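Local coordinates for protein glucosidase 2 subunit beta (Schizosaccharomyces pombe, PDB 4XQM) that recognises high-mannose N-glycans through its MRH lectin domain, as the noncatalytic subunit of the endoplasmic reticulum enzyme that trims glucose from immature glycoproteins, at residues 15-20 with 27-32; 42-47 with 62-67; 70-75 with 83-88. All coordinates share one frame; numbering follows the deposited sequence.

Contact 1 (15-20 with 27-32). With MAN (alpha-D-mannopyranose), chain B.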
loop_
_atom_site.group_PDB
_atom_site.type_symbol
_atom_site.label_atom_id
_atom_site.label_comp_id
_atom_site.label_asym_id
_atom_site.label_seq_id
_atom_site.Cartn_x
_atom_site.Cartn_y
_atom_site.Cartn_z
ATOM N N GLY A 15 -11.515 3.678 -10.665
ATOM C CA GLY A 15 -12.745 3.839 -9.903
ATOM C C GLY A 15 -12.547 3.643 -8.411
ATOM O O GLY A 15 -13.371 4.111 -7.611
ATOM N N TYR A 16 -11.460 2.970 -8.031
ATOM C CA TYR A 16 -11.163 2.741 -6.619
ATOM C C TYR A 16 -10.360 3.879 -6.020
ATOM O O TYR A 16 -9.436 4.403 -6.648
ATOM C CB TYR A 16 -10.297 1.494 -6.431
ATOM C CG TYR A 16 -10.806 0.205 -7.030
ATOM C CD1 TYR A 16 -11.854 -0.497 -6.449
ATOM C CD2 TYR A 16 -10.195 -0.342 -8.152
ATOM C CE1 TYR A 16 -12.289 -1.702 -6.985
ATOM C CE2 TYR A 16 -10.622 -1.540 -8.693
ATOM C CZ TYR A 16 -11.669 -2.213 -8.107
ATOM O OH TYR A 16 -12.094 -3.400 -8.654
ATOM N N THR A 17 -10.685 4.241 -4.787
ATOM C CA THR A 17 -9.813 5.136 -4.039
ATOM C C THR A 17 -8.827 4.294 -3.234
ATOM O O THR A 17 -9.194 3.647 -2.247
ATOM C CB THR A 17 -10.592 6.066 -3.091
ATOM O OG1 THR A 17 -11.477 6.904 -3.850
ATOM C CG2 THR A 17 -9.620 6.945 -2.345
ATOM N N TYR A 18 -7.568 4.293 -3.662
ATOM C CA TYR A 18 -6.532 3.589 -2.917
ATOM C C TYR A 18 -5.948 4.520 -1.875
ATOM O O TYR A 18 -5.692 5.693 -2.155
ATOM C CB TYR A 18 -5.436 3.087 -3.860
ATOM C CG TYR A 18 -5.844 1.874 -4.669
ATOM C CD1 TYR A 18 -5.791 0.594 -4.120
ATOM C CD2 TYR A 18 -6.287 2.006 -5.979
ATOM C CE1 TYR A 18 -6.176 -0.525 -4.860
ATOM C CE2 TYR A 18 -6.667 0.893 -6.733
ATOM C CZ TYR A 18 -6.599 -0.366 -6.174
ATOM O OH TYR A 18 -6.976 -1.466 -6.910
ATOM N N LYS A 19 -5.747 3.995 -0.673
ATOM C CA LYS A 19 -5.215 4.776 0.427
ATOM C C LYS A 19 -4.142 3.965 1.118
ATOM O O LYS A 19 -4.414 2.873 1.637
ATOM C CB LYS A 19 -6.329 5.122 1.406
ATOM C CG LYS A 19 -5.894 5.872 2.641
ATOM C CD LYS A 19 -7.134 6.173 3.486
ATOM C CE LYS A 19 -8.292 6.684 2.610
ATOM N NZ LYS A 19 -9.589 6.792 3.349
ATOM N N VAL A 20 -2.915 4.480 1.087
ATOM C CA VAL A 20 -1.802 3.851 1.786
ATOM C C VAL A 20 -1.458 4.703 2.993
ATOM O O VAL A 20 -1.210 5.903 2.857
ATOM C CB VAL A 20 -0.539 3.739 0.898
ATOM C CG1 VAL A 20 0.641 3.189 1.706
ATOM C CG2 VAL A 20 -0.822 2.846 -0.318
ATOM N N PHE A 27 -6.014 0.557 2.071
ATOM C CA PHE A 27 -7.415 0.340 1.678
ATOM C C PHE A 27 -7.670 0.549 0.188
ATOM O O PHE A 27 -6.952 1.305 -0.496
ATOM C CB PHE A 27 -8.364 1.269 2.440
ATOM C CG PHE A 27 -8.433 0.998 3.912
ATOM C CD1 PHE A 27 -7.541 1.614 4.774
ATOM C CD2 PHE A 27 -9.410 0.164 4.430
ATOM C CE1 PHE A 27 -7.598 1.380 6.139
ATOM C CE2 PHE A 27 -9.472 -0.079 5.800
ATOM C CZ PHE A 27 -8.563 0.530 6.647
ATOM N N GLN A 28 -8.716 -0.116 -0.295
ATOM C CA GLN A 28 -9.243 0.078 -1.639
ATOM C C GLN A 28 -10.716 0.387 -1.423
ATOM O O GLN A 28 -11.478 -0.518 -1.050
ATOM C CB GLN A 28 -9.096 -1.214 -2.443
ATOM C CG GLN A 28 -9.684 -1.168 -3.858
ATOM C CD GLN A 28 -9.910 -2.550 -4.407
ATOM O OE1 GLN A 28 -10.721 -3.310 -3.868
ATOM N NE2 GLN A 28 -9.198 -2.894 -5.482
ATOM N N ASP A 29 -11.110 1.646 -1.639
ATOM C CA ASP A 29 -12.403 2.141 -1.152
ATOM C C ASP A 29 -12.516 1.757 0.328
ATOM O O ASP A 29 -11.594 2.051 1.095
ATOM C CB ASP A 29 -13.565 1.622 -2.011
ATOM C CG ASP A 29 -13.540 2.193 -3.415
ATOM O OD1 ASP A 29 -13.048 3.340 -3.565
ATOM O OD2 ASP A 29 -14.024 1.517 -4.362
ATOM N N SER A 30 -13.591 1.084 0.736
ATOM C CA SER A 30 -13.713 0.698 2.150
ATOM C C SER A 30 -13.168 -0.698 2.480
ATOM O O SER A 30 -13.328 -1.191 3.603
ATOM C CB SER A 30 -15.163 0.825 2.614
ATOM O OG SER A 30 -15.515 2.195 2.699
ATOM N N ILE A 31 -12.516 -1.330 1.510
ATOM C CA ILE A 31 -11.985 -2.674 1.697
ATOM C C ILE A 31 -10.555 -2.650 2.251
ATOM O O ILE A 31 -9.689 -1.956 1.707
ATOM C CB ILE A 31 -12.013 -3.458 0.366
ATOM C CG1 ILE A 31 -13.432 -3.485 -0.213
ATOM C CG2 ILE A 31 -11.484 -4.875 0.575
ATOM C CD1 ILE A 31 -13.512 -4.128 -1.599
ATOM N N LEU A 32 -10.305 -3.393 3.333
ATOM C CA LEU A 32 -8.950 -3.507 3.872
ATOM C C LEU A 32 -8.096 -4.404 2.978
ATOM O O LEU A 32 -8.420 -5.582 2.778
ATOM C CB LEU A 32 -8.956 -4.078 5.296
ATOM C CG LEU A 32 -7.568 -4.331 5.910
ATOM C CD1 LEU A 32 -6.845 -3.013 6.180
ATOM C CD2 LEU A 32 -7.694 -5.128 7.202
HETATM C C1 MAN B . -12.826 -6.177 -5.776
HETATM C C2 MAN B . -11.549 -5.596 -5.618
HETATM C C3 MAN B . -10.641 -6.308 -6.632
HETATM C C4 MAN B . -10.758 -7.853 -6.473
HETATM C C5 MAN B . -12.229 -8.272 -6.628
HETATM C C6 MAN B . -12.473 -9.729 -6.314
HETATM O O1 MAN B . -12.961 -5.855 -7.128
HETATM O O2 MAN B . -11.109 -5.853 -4.334
HETATM O O3 MAN B . -9.318 -5.859 -6.513
HETATM O O4 MAN B . -10.016 -8.503 -7.466
HETATM O O5 MAN B . -12.971 -7.536 -5.667
HETATM O O6 MAN B . -13.783 -10.057 -6.791
HETATM O O HOH W 1 -13.636 5.647 -5.306
HETATM O O HOH W 2 -9.896 4.114 0.565
#

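Contact 2 (42-47 with 62-67)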
loop_
_atom_site.group_PDB
_atom_site.type_symbol
_atom_site.label_atom_id
_atom_site.label_comp_id
_atom_site.label_asym_id
_atom_site.label_seq_id
_atom_site.Cartn_x
_atom_site.Cartn_y
_atom_site.Cartn_z
ATOM N N ASN A 42 13.154 -1.113 0.918
ATOM C CA ASN A 42 12.097 -0.162 0.562
ATOM C C ASN A 42 10.735 -0.825 0.471
ATOM O O ASN A 42 9.759 -0.193 0.063
ATOM C CB ASN A 42 12.391 0.458 -0.804
ATOM C CG ASN A 42 13.681 1.226 -0.817
ATOM O OD1 ASN A 42 14.084 1.784 0.207
ATOM N ND2 ASN A 42 14.346 1.262 -1.970
ATOM N N VAL A 43 10.665 -2.098 0.837
ATOM C CA VAL A 43 9.451 -2.865 0.592
ATOM C C VAL A 43 8.650 -3.106 1.870
ATOM O O VAL A 43 9.117 -3.783 2.796
ATOM C CB VAL A 43 9.798 -4.191 -0.099
ATOM C CG1 VAL A 43 8.545 -5.018 -0.305
ATOM C CG2 VAL A 43 10.501 -3.912 -1.423
ATOM N N LEU A 44 7.436 -2.557 1.910
ATOM C CA LEU A 44 6.556 -2.702 3.072
ATOM C C LEU A 44 5.475 -3.737 2.769
ATOM O O LEU A 44 4.702 -3.574 1.808
ATOM C CB LEU A 44 5.895 -1.368 3.425
ATOM C CG LEU A 44 6.723 -0.284 4.128
ATOM C CD1 LEU A 44 7.799 0.324 3.221
ATOM C CD2 LEU A 44 5.796 0.799 4.692
ATOM N N LYS A 45 5.403 -4.790 3.583
ATOM C CA LYS A 45 4.388 -5.816 3.386
ATOM C C LYS A 45 3.194 -5.569 4.289
ATOM O O LYS A 45 3.338 -5.462 5.514
ATOM C CB LYS A 45 4.960 -7.218 3.640
ATOM C CG LYS A 45 6.040 -7.615 2.646
ATOM C CD LYS A 45 6.518 -9.048 2.887
ATOM C CE LYS A 45 7.534 -9.473 1.839
ATOM N NZ LYS A 45 7.629 -10.956 1.768
ATOM N N TYR A 46 2.016 -5.498 3.675
ATOM C CA TYR A 46 0.760 -5.377 4.400
ATOM C C TYR A 46 -0.007 -6.690 4.209
ATOM O O TYR A 46 -0.113 -7.192 3.089
ATOM C CB TYR A 46 -0.067 -4.201 3.855
ATOM C CG TYR A 46 0.478 -2.828 4.183
ATOM C CD1 TYR A 46 1.562 -2.293 3.481
ATOM C CD2 TYR A 46 -0.102 -2.056 5.183
ATOM C CE1 TYR A 46 2.057 -1.023 3.787
ATOM C CE2 TYR A 46 0.379 -0.791 5.489
ATOM C CZ TYR A 46 1.454 -0.282 4.790
ATOM O OH TYR A 46 1.919 0.976 5.113
ATOM N N GLU A 47 -0.532 -7.248 5.300
ATOM C CA GLU A 47 -1.098 -8.603 5.269
ATOM C C GLU A 47 -2.470 -8.694 5.941
ATOM O O GLU A 47 -2.905 -7.757 6.621
ATOM C CB GLU A 47 -0.104 -9.588 5.913
ATOM C CG GLU A 47 1.241 -9.603 5.229
ATOM C CD GLU A 47 2.233 -10.547 5.879
ATOM O OE1 GLU A 47 1.891 -11.166 6.913
ATOM O OE2 GLU A 47 3.360 -10.666 5.347
ATOM N N VAL A 62 4.055 -2.981 -0.843
ATOM C CA VAL A 62 4.190 -1.570 -1.195
ATOM C C VAL A 62 5.656 -1.185 -1.261
ATOM O O VAL A 62 6.347 -1.185 -0.235
ATOM C CB VAL A 62 3.460 -0.657 -0.167
ATOM C CG1 VAL A 62 3.550 0.811 -0.580
ATOM C CG2 VAL A 62 1.996 -1.084 0.007
ATOM N N THR A 63 6.125 -0.850 -2.463
ATOM C CA THR A 63 7.508 -0.425 -2.650
ATOM C C THR A 63 7.576 1.100 -2.647
ATOM O O THR A 63 6.954 1.756 -3.484
ATOM C CB THR A 63 8.110 -0.988 -3.954
ATOM O OG1 THR A 63 8.071 -2.425 -3.926
ATOM C CG2 THR A 63 9.565 -0.536 -4.114
ATOM N N VAL A 64 8.309 1.663 -1.687
ATOM C CA VAL A 64 8.365 3.115 -1.513
ATOM C C VAL A 64 9.759 3.631 -1.849
ATOM O O VAL A 64 10.749 3.287 -1.179
ATOM C CB VAL A 64 8.032 3.519 -0.061
ATOM C CG1 VAL A 64 7.961 5.036 0.060
ATOM C CG2 VAL A 64 6.729 2.889 0.393
ATOM N N GLU A 65 9.843 4.470 -2.872
ATOM C CA GLU A 65 11.139 4.992 -3.301
ATOM C C GLU A 65 11.204 6.502 -3.136
ATOM O O GLU A 65 10.177 7.174 -3.073
ATOM C CB GLU A 65 11.435 4.545 -4.731
ATOM C CG GLU A 65 11.539 3.019 -4.801
ATOM C CD GLU A 65 11.630 2.469 -6.205
ATOM O OE1 GLU A 65 11.222 3.165 -7.165
ATOM O OE2 GLU A 65 12.111 1.323 -6.339
ATOM N N CYS A 66 12.421 7.022 -3.025
ATOM C CA CYS A 66 12.639 8.441 -2.761
ATOM C C CYS A 66 12.054 9.329 -3.857
ATOM O O CYS A 66 12.289 9.098 -5.046
ATOM C CB CYS A 66 14.136 8.734 -2.615
ATOM S SG CYS A 66 14.558 10.501 -2.459
ATOM N N GLY A 67 11.302 10.347 -3.433
ATOM C CA GLY A 67 10.817 11.379 -4.327
ATOM C C GLY A 67 10.423 12.599 -3.524
ATOM O O GLY A 67 10.360 12.549 -2.295
HETATM O O HOH W 3 13.382 -0.133 -4.421
#

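Contact 3 (70-75 with 83-88). With MAN (alpha-D-mannopyranose), chain B.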
loop_
_atom_site.group_PDB
_atom_site.type_symbol
_atom_site.label_atom_id
_atom_site.label_comp_id
_atom_site.label_asym_id
_atom_site.label_seq_id
_atom_site.Cartn_x
_atom_site.Cartn_y
_atom_site.Cartn_z
ATOM N N ASN A 70 4.664 12.714 -1.890
ATOM C CA ASN A 70 3.947 11.437 -1.779
ATOM C C ASN A 70 3.076 11.166 -3.005
ATOM O O ASN A 70 2.270 12.011 -3.402
ATOM C CB ASN A 70 3.045 11.429 -0.544
ATOM C CG ASN A 70 3.818 11.399 0.745
ATOM O OD1 ASN A 70 4.971 10.956 0.788
ATOM N ND2 ASN A 70 3.179 11.846 1.822
ATOM N N GLU A 71 3.234 9.982 -3.588
ATOM C CA GLU A 71 2.522 9.622 -4.808
ATOM C C GLU A 71 2.356 8.105 -4.904
ATOM O O GLU A 71 3.302 7.355 -4.646
ATOM C CB GLU A 71 3.313 10.133 -6.019
ATOM C CG GLU A 71 2.840 9.598 -7.365
ATOM C CD GLU A 71 3.757 10.007 -8.520
ATOM O OE1 GLU A 71 3.422 9.684 -9.683
ATOM O OE2 GLU A 71 4.809 10.641 -8.267
ATOM N N ILE A 72 1.149 7.655 -5.250
ATOM C CA ILE A 72 0.962 6.262 -5.640
ATOM C C ILE A 72 1.211 6.209 -7.145
ATOM O O ILE A 72 0.452 6.784 -7.928
ATOM C CB ILE A 72 -0.451 5.752 -5.282
ATOM C CG1 ILE A 72 -0.603 5.647 -3.756
ATOM C CG2 ILE A 72 -0.742 4.398 -5.937
ATOM C CD1 ILE A 72 -2.040 5.327 -3.302
ATOM N N VAL A 73 2.309 5.563 -7.531
ATOM C CA VAL A 73 2.755 5.516 -8.926
ATOM C C VAL A 73 1.921 4.517 -9.711
ATOM O O VAL A 73 1.476 4.817 -10.814
ATOM C CB VAL A 73 4.260 5.167 -9.013
ATOM C CG1 VAL A 73 4.687 4.927 -10.458
ATOM C CG2 VAL A 73 5.072 6.305 -8.406
ATOM N N SER A 74 1.698 3.334 -9.134
ATOM C CA SER A 74 0.888 2.306 -9.785
ATOM C C SER A 74 0.343 1.297 -8.788
ATOM O O SER A 74 0.934 1.080 -7.725
ATOM C CB SER A 74 1.698 1.575 -10.865
ATOM O OG SER A 74 2.825 0.910 -10.310
ATOM N N VAL A 75 -0.788 0.692 -9.146
ATOM C CA VAL A 75 -1.288 -0.489 -8.462
ATOM C C VAL A 75 -1.428 -1.608 -9.481
ATOM O O VAL A 75 -2.065 -1.422 -10.519
ATOM C CB VAL A 75 -2.653 -0.234 -7.790
ATOM C CG1 VAL A 75 -3.202 -1.536 -7.211
ATOM C CG2 VAL A 75 -2.537 0.835 -6.705
ATOM N N TYR A 83 -1.978 -7.298 -4.276
ATOM C CA TYR A 83 -1.770 -5.987 -4.863
ATOM C C TYR A 83 -0.303 -5.576 -4.773
ATOM O O TYR A 83 0.310 -5.676 -3.709
ATOM C CB TYR A 83 -2.646 -4.957 -4.152
ATOM C CG TYR A 83 -4.112 -5.340 -4.159
ATOM C CD1 TYR A 83 -4.626 -6.219 -3.204
ATOM C CD2 TYR A 83 -4.969 -4.849 -5.132
ATOM C CE1 TYR A 83 -5.968 -6.586 -3.218
ATOM C CE2 TYR A 83 -6.314 -5.207 -5.161
ATOM C CZ TYR A 83 -6.804 -6.078 -4.198
ATOM O OH TYR A 83 -8.137 -6.443 -4.212
ATOM N N LEU A 84 0.265 -5.133 -5.889
ATOM C CA LEU A 84 1.623 -4.596 -5.869
ATOM C C LEU A 84 1.508 -3.094 -6.074
ATOM O O LEU A 84 1.009 -2.637 -7.106
ATOM C CB LEU A 84 2.476 -5.225 -6.979
ATOM C CG LEU A 84 2.568 -6.750 -6.951
ATOM C CD1 LEU A 84 3.516 -7.230 -8.046
ATOM C CD2 LEU A 84 3.039 -7.217 -5.594
ATOM N N ILE A 85 1.938 -2.322 -5.085
ATOM C CA ILE A 85 1.773 -0.872 -5.139
ATOM C C ILE A 85 3.131 -0.207 -5.130
ATOM O O ILE A 85 3.930 -0.430 -4.208
ATOM C CB ILE A 85 0.949 -0.361 -3.942
ATOM C CG1 ILE A 85 -0.381 -1.117 -3.854
ATOM C CG2 ILE A 85 0.694 1.138 -4.075
ATOM C CD1 ILE A 85 -1.267 -0.700 -2.688
ATOM N N LYS A 86 3.398 0.594 -6.156
ATOM C CA LYS A 86 4.638 1.367 -6.222
ATOM C C LYS A 86 4.371 2.820 -5.825
ATOM O O LYS A 86 3.369 3.411 -6.248
ATOM C CB LYS A 86 5.237 1.294 -7.629
ATOM C CG LYS A 86 6.615 1.948 -7.750
ATOM C CD LYS A 86 7.265 1.598 -9.088
ATOM C CE LYS A 86 8.475 2.485 -9.349
ATOM N NZ LYS A 86 8.986 2.345 -10.748
ATOM N N MET A 87 5.257 3.383 -5.003
ATOM C CA MET A 87 5.094 4.749 -4.517
ATOM C C MET A 87 6.385 5.548 -4.559
ATOM O O MET A 87 7.466 4.982 -4.559
ATOM C CB MET A 87 4.617 4.742 -3.059
ATOM C CG MET A 87 3.317 4.024 -2.813
ATOM S SD MET A 87 2.774 4.248 -1.106
ATOM C CE MET A 87 2.563 6.028 -1.028
ATOM N N LYS A 88 6.248 6.869 -4.575
ATOM C CA LYS A 88 7.343 7.772 -4.235
ATOM C C LYS A 88 6.965 8.534 -2.975
ATOM O O LYS A 88 5.770 8.773 -2.722
ATOM C CB LYS A 88 7.644 8.727 -5.397
ATOM C CG LYS A 88 8.398 8.017 -6.522
ATOM C CD LYS A 88 7.939 8.406 -7.914
ATOM C CE LYS A 88 8.362 9.800 -8.297
ATOM N NZ LYS A 88 8.653 9.904 -9.776
HETATM C C1 MAN B . -12.826 -6.177 -5.776
HETATM C C2 MAN B . -11.549 -5.596 -5.618
HETATM C C3 MAN B . -10.641 -6.308 -6.632
HETATM C C4 MAN B . -10.758 -7.853 -6.473
HETATM C C5 MAN B . -12.229 -8.272 -6.628
HETATM C C6 MAN B . -12.473 -9.729 -6.314
HETATM O O1 MAN B . -12.961 -5.855 -7.128
HETATM O O2 MAN B . -11.109 -5.853 -4.334
HETATM O O3 MAN B . -9.318 -5.859 -6.513
HETATM O O4 MAN B . -10.016 -8.503 -7.466
HETATM O O5 MAN B . -12.971 -7.536 -5.667
HETATM O O6 MAN B . -13.783 -10.057 -6.791
HETATM O O HOH W 4 2.744 -1.380 -9.052
#

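Contact 1 (15-20 with 27-32)
Gln28 and Tyr16 meet across a beta hairpin as a stacked pair: the Gln28 amide lies over one face of the Tyr16 ring with the two planes 9° apart, NE2 sitting 3.5 Å above the ring centre. With CG anti to the backbone N (chi1 177°) and the chain extended beyond it, the Gln28 amide is carried out to the mannose, a worked example of a lectin reading sugar hydroxyls with a carboxamide. Its OE1 accepts from MAN O2 at 2.6 Å, while NE2 donates to MAN O3 at 3.1 Å. The other N-H of the same NE2 goes to Tyr18 OH at 3.0 Å, close to the amide plane, so three bonds and the stack fix the rotation of the amide. Tyr16 OH adds a bond to MAN O1, also at 3.0 Å.

Backbone pairing is antiparallel. Lys19 and Phe27 exchange two bonds, and Asp29 N reaches Thr17 O. Asp29 is the second residue of the type II' turn from Gln28 to Ile31, and its side chain supplies the return bond: Thr17 N points almost straight (177°) at Asp29 OD1, 2.8 Å away and above the carboxylate plane. One water joins this oxygen to Gly15 O and Thr17 OG1.

On the outer flank, strand 8-13 pairs with strand 16-21. Tyr18 packs on Ile72 and Val75 of strand 71-77, and Gln28 touches Leu33 of strand 31-40.

Contact 2 (42-47 with 62-67)
Leu44 and Val62 form the hydrogen-bonded pair of an antiparallel hairpin between strands 43-48 and 59-66, a purely structural contact in the middle of the domain's sheet order, with the side chain of Tyr46 about 14 Å from the bound mannose. The short strand segments run 4.7 Å apart at closest approach, their directions 152° from one another. Leu44 N donates to Val62 O and Val62 N returns a bond to Leu44 O, both 2.8 Å long. Two residues farther along each strand, Val64 N meets Asn42 O nearly straight, so the ladder extends to the residue just before strand 43-48.

Side chains alternate between the two faces, as beta structure requires. On the buried face, Leu44 CD1 crosses to Val64 CG2 at 4.0 Å, and Val62 CG2 rests against Tyr46 CD1 at 3.7 Å. The Val62 methyl group that does this lies anti to its own carbonyl carbon. Within the MRH fold this face belongs to the apolar core: Val62 also packs on Ile85 and Met87 of strand 82-89, while Leu44 touches Phe36. Tyr46 OH is satisfied beyond the hairpin by Val21 O.

The face bearing Val43 and Thr63 is lighter, its closest side-chain approach being Val43 CG2 to Thr63 OG1 at 3.8 Å. Near the strand end, a water accepts from Asn42 ND2 and donates to Glu65 OE2, while Cys66 continues into a disulfide with Cys93.

Contact 3 (70-75 with 83-88)
Tyr83 of the mannose pocket lies near the start of strand 82-89 in this antiparallel hairpin, touching Val75 of the other strand with its ring edge at 4.3 Å, CD2 to CG1. The Tyr83 hydroxyl donates to MAN O3 at 2.7 Å, and this sugar oxygen lies in the ring plane, at the edge. The same hydroxyl bonds Arg58 NE, linking two residues that both bind the sugar, since Arg58 NH2 also bonds to it.

Farther along, the ladder illustrates how a sheet absorbs one extra residue. Val73 and Ser74 both face Lys86 in a classic beta bulge: Val73 N donates to Lys86 O at 2.7 Å, Ser74 N gives the same oxygen a weak bond at 3.3 Å, and Lys86 N returns one to Ser74 O. Beyond the bulge, Glu71 and Lys88 form a regular hydrogen-bonded pair. Ser74 OG, held between the backbone N and carbonyl carbon (chi1 62°), meets a water that also donates to Leu84 O.

The bulge keeps Ile72, Val75, Ile85 and Met87 on one face, which packs into the core against Tyr18 and Val20 of strand 16-21. There Ile72 CG2 meets Ile85 CG2 at 4.0 Å, crossing obliquely, whereas Val75 and Ile85 run alongside each other in the same direction. On the other face, Lys88 bends so that its CD lies 3.6 Å from Val73 CG2, and its NZ stays 4.2 Å from Glu71 OE2, too far for a salt bridge.

Overall arrangement
The three hairpins follow one another along the chain, yet they fold into one small beta domain. Contacts 2 and 3 are neighbours, their centres about 8 Å apart, and strands 59-66 and 82-89 probably continue the ladder between them through Thr63 N to Ile85 O and Thr63 O to Met87 N, each 2.8 Å. Contact 1 packs against contact 3 through the core, where Val20 CG1 lies 3.7 Å from Met87 SD, with centres about 13 Å apart. Both reach the mannose: Gln28 and Tyr83 share MAN O3, and Glu77 and Arg58 bind the sugar as well. Contact 2, about 17 Å from contact 1 between centres, touches it between Tyr46 and Val20.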